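PDB 5T87: CdiA toxin from Cupriavidus taiwanensis, which is the C-terminal domain of a contact-dependent growth inhibition protein, probably a toxin with catalytic activity, here bound to its CdiI immunity protein. Local coordinates for residues E[4-9]-E[28-33]. Residues are numbered along the deposited sequence; the frame is centred on the assembly and turned at random.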
ATOM      1  N   PRO E   4      -3.006  -1.204 -12.919  1.00 94.69           N
ATOM      2  CA  PRO E   4      -2.602  -0.409 -14.098  1.00 94.84           C
ATOM      3  C   PRO E   4      -2.417  -1.226 -15.372  1.00 94.39           C
ATOM      4  O   PRO E   4      -2.146  -2.427 -15.300  1.00 92.27           O
ATOM      5  CB  PRO E   4      -1.256   0.196 -13.677  1.00 91.61           C
ATOM      6  CG  PRO E   4      -1.321   0.258 -12.201  1.00 91.06           C
ATOM      7  CD  PRO E   4      -2.131  -0.931 -11.762  1.00 92.03           C
ATOM      8  N   SER E   5      -2.551  -0.565 -16.523  1.00 96.34           N
ATOM      9  CA  SER E   5      -2.328  -1.210 -17.826  1.00 97.87           C
ATOM     10  C   SER E   5      -0.833  -1.461 -18.108  1.00 93.21           C
ATOM     11  O   SER E   5      -0.454  -2.574 -18.480  1.00 92.49           O
ATOM     12  CB  SER E   5      -2.959  -0.386 -18.958  1.00101.61           C
ATOM     13  OG  SER E   5      -2.368   0.900 -19.052  1.00104.17           O
ATOM     14  N   ASN E   6       0.006  -0.442 -17.901  1.00 89.41           N
ATOM     15  CA  ASN E   6       1.428  -0.505 -18.280  1.00 87.96           C
ATOM     16  C   ASN E   6       2.364  -0.393 -17.056  1.00 82.04           C
ATOM     17  O   ASN E   6       3.163   0.540 -16.941  1.00 79.85           O
ATOM     18  CB  ASN E   6       1.718   0.576 -19.338  1.00 90.49           C
ATOM     19  CG  ASN E   6       0.752   0.509 -20.523  1.00 94.70           C
ATOM     20  OD1 ASN E   6       0.474  -0.571 -21.052  1.00 94.66           O
ATOM     21  ND2 ASN E   6       0.223   1.664 -20.931  1.00 97.14           N
ATOM     22  N   GLY E   7       2.265  -1.376 -16.161  1.00 77.40           N
ATOM     23  CA  GLY E   7       2.952  -1.358 -14.859  1.00 72.50           C
ATOM     24  C   GLY E   7       4.452  -1.092 -14.862  1.00 68.64           C
ATOM     25  O   GLY E   7       4.937  -0.199 -14.151  1.00 66.22           O
ATOM     26  N   GLN E   8       5.187  -1.850 -15.673  1.00 66.14           N
ATOM     27  CA  GLN E   8       6.651  -1.792 -15.650  1.00 64.49           C
ATOM     28  C   GLN E   8       7.202  -0.418 -16.079  1.00 64.84           C
ATOM     29  O   GLN E   8       7.952   0.207 -15.322  1.00 62.96           O
ATOM     30  CB  GLN E   8       7.242  -2.942 -16.483  1.00 63.47           C
ATOM     31  CG  GLN E   8       8.743  -3.150 -16.348  1.00 62.52           C
ATOM     32  CD  GLN E   8       9.192  -3.341 -14.911  1.00 61.02           C
ATOM     33  OE1 GLN E   8       8.849  -4.328 -14.271  1.00 60.03           O
ATOM     34  NE2 GLN E   8       9.961  -2.395 -14.400  1.00 60.93           N
ATOM     35  N   SER E   9       6.796   0.067 -17.256  1.00 67.36           N
ATOM     36  CA  SER E   9       7.306   1.347 -17.800  1.00 69.17           C
ATOM     37  C   SER E   9       6.816   2.589 -17.029  1.00 69.30           C
ATOM     38  O   SER E   9       7.547   3.579 -16.878  1.00 68.85           O
ATOM     39  CB  SER E   9       6.977   1.475 -19.297  1.00 71.64           C
ATOM     40  OG  SER E   9       5.592   1.312 -19.549  1.00 72.23           O
ATOM     41  N   ASP E  28       0.296   7.526 -16.601  1.00 93.08           N
ATOM     42  CA  ASP E  28       0.441   6.703 -17.802  1.00 94.39           C
ATOM     43  C   ASP E  28       0.348   7.627 -19.029  1.00 98.59           C
ATOM     44  O   ASP E  28      -0.702   8.241 -19.241  1.00100.72           O
ATOM     45  CB  ASP E  28      -0.647   5.618 -17.843  1.00 93.94           C
ATOM     46  CG  ASP E  28      -0.282   4.446 -18.744  1.00 93.56           C
ATOM     47  OD1 ASP E  28       0.257   4.673 -19.851  1.00 95.03           O
ATOM     48  OD2 ASP E  28      -0.547   3.292 -18.345  1.00 91.94           O
ATOM     49  N   PRO E  29       1.443   7.747 -19.827  1.00 99.90           N
ATOM     50  CA  PRO E  29       1.345   8.617 -21.013  1.00103.52           C
ATOM     51  C   PRO E  29       0.274   8.134 -21.988  1.00106.87           C
ATOM     52  O   PRO E  29      -0.453   8.954 -22.551  1.00110.40           O
ATOM     53  CB  PRO E  29       2.741   8.532 -21.656  1.00102.56           C
ATOM     54  CG  PRO E  29       3.627   7.916 -20.630  1.00 99.49           C
ATOM     55  CD  PRO E  29       2.745   7.053 -19.778  1.00 97.83           C
ATOM     56  N   GLN E  30       0.175   6.813 -22.153  1.00105.37           N
ATOM     57  CA  GLN E  30      -0.845   6.204 -23.005  1.00107.58           C
ATOM     58  C   GLN E  30      -2.269   6.377 -22.449  1.00108.27           C
ATOM     59  O   GLN E  30      -3.019   7.202 -22.966  1.00112.91           O
ATOM     60  CB  GLN E  30      -0.534   4.729 -23.255  1.00105.82           C
ATOM     61  CG  GLN E  30       0.730   4.508 -24.063  1.00105.64           C
ATOM     62  CD  GLN E  30       1.206   3.071 -23.994  1.00105.02           C
ATOM     63  OE1 GLN E  30       1.656   2.603 -22.948  1.00100.70           O
ATOM     64  NE2 GLN E  30       1.109   2.359 -25.114  1.00107.76           N
ATOM     65  N   THR E  31      -2.635   5.634 -21.403  1.00104.84           N
ATOM     66  CA  THR E  31      -4.034   5.618 -20.923  1.00105.63           C
ATOM     67  C   THR E  31      -4.444   6.831 -20.061  1.00105.02           C
ATOM     68  O   THR E  31      -5.630   6.985 -19.760  1.00104.18           O
ATOM     69  CB  THR E  31      -4.393   4.320 -20.150  1.00103.67           C
ATOM     70  OG1 THR E  31      -3.761   4.321 -18.866  1.00101.47           O
ATOM     71  CG2 THR E  31      -3.986   3.066 -20.936  1.00102.94           C
ATOM     72  N   GLY E  32      -3.484   7.663 -19.642  1.00102.85           N
ATOM     73  CA  GLY E  32      -3.796   8.900 -18.899  1.00102.86           C
ATOM     74  C   GLY E  32      -4.156   8.761 -17.420  1.00100.50           C
ATOM     75  O   GLY E  32      -4.434   9.762 -16.757  1.00 99.14           O
ATOM     76  N   GLU E  33      -4.145   7.536 -16.899  1.00 98.21           N
ATOM     77  CA  GLU E  33      -4.495   7.271 -15.498  1.00 96.47           C
ATOM     78  C   GLU E  33      -3.358   7.679 -14.546  1.00 93.03           C
ATOM     79  O   GLU E  33      -2.189   7.689 -14.940  1.00 90.86           O
ATOM     80  CB  GLU E  33      -4.838   5.786 -15.323  1.00 96.17           C
ATOM     81  CG  GLU E  33      -3.636   4.838 -15.414  1.00 95.10           C
ATOM     82  CD  GLU E  33      -3.959   3.449 -15.961  1.00 96.67           C
ATOM     83  OE1 GLU E  33      -5.142   3.149 -16.248  1.00 99.10           O
ATOM     84  OE2 GLU E  33      -3.008   2.645 -16.117  1.00 96.09           O
TER
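Three N-H groups converge on OD1 of D28: the side-chain amide of N6 and, more weakly, the backbone amides of Q30 and T31. The N6 bond, the only one of the three not weak, runs 3.2 Å from N6 ND2 to D28 OD1 at 157°, in the amide plane and into the syn lone pair. A weak, bent second bond from N6 ND2 reaches D28 OD2, the carboxylate plane turned 66° from the amide. Q30 OE1 lies 2.6 Å from N6 ND2, too badly angled for a hydrogen bond, the side chains crossing at about a right angle. With CG anti to its backbone N, D28 opens the loop in an Asx turn closed by the weak bond from Q30 N to OD1, the weak T31 N bond beside it. OE2 of the extended E33 accepts the backbone amide of S5 through its syn lone pair, S5 N to E33 OE2 being 3.3 Å and nearly straight at 167°. The S5 hydroxyl sits between the two acids, T31 CG2 3.3 Å from S5 OG. The contact ties the N-terminal lead-in of helix 7-12, where P4 packs on Y5 of the CdiI immunity protein, to the hairpin loop joining antiparallel strands 21-27 and 34-41.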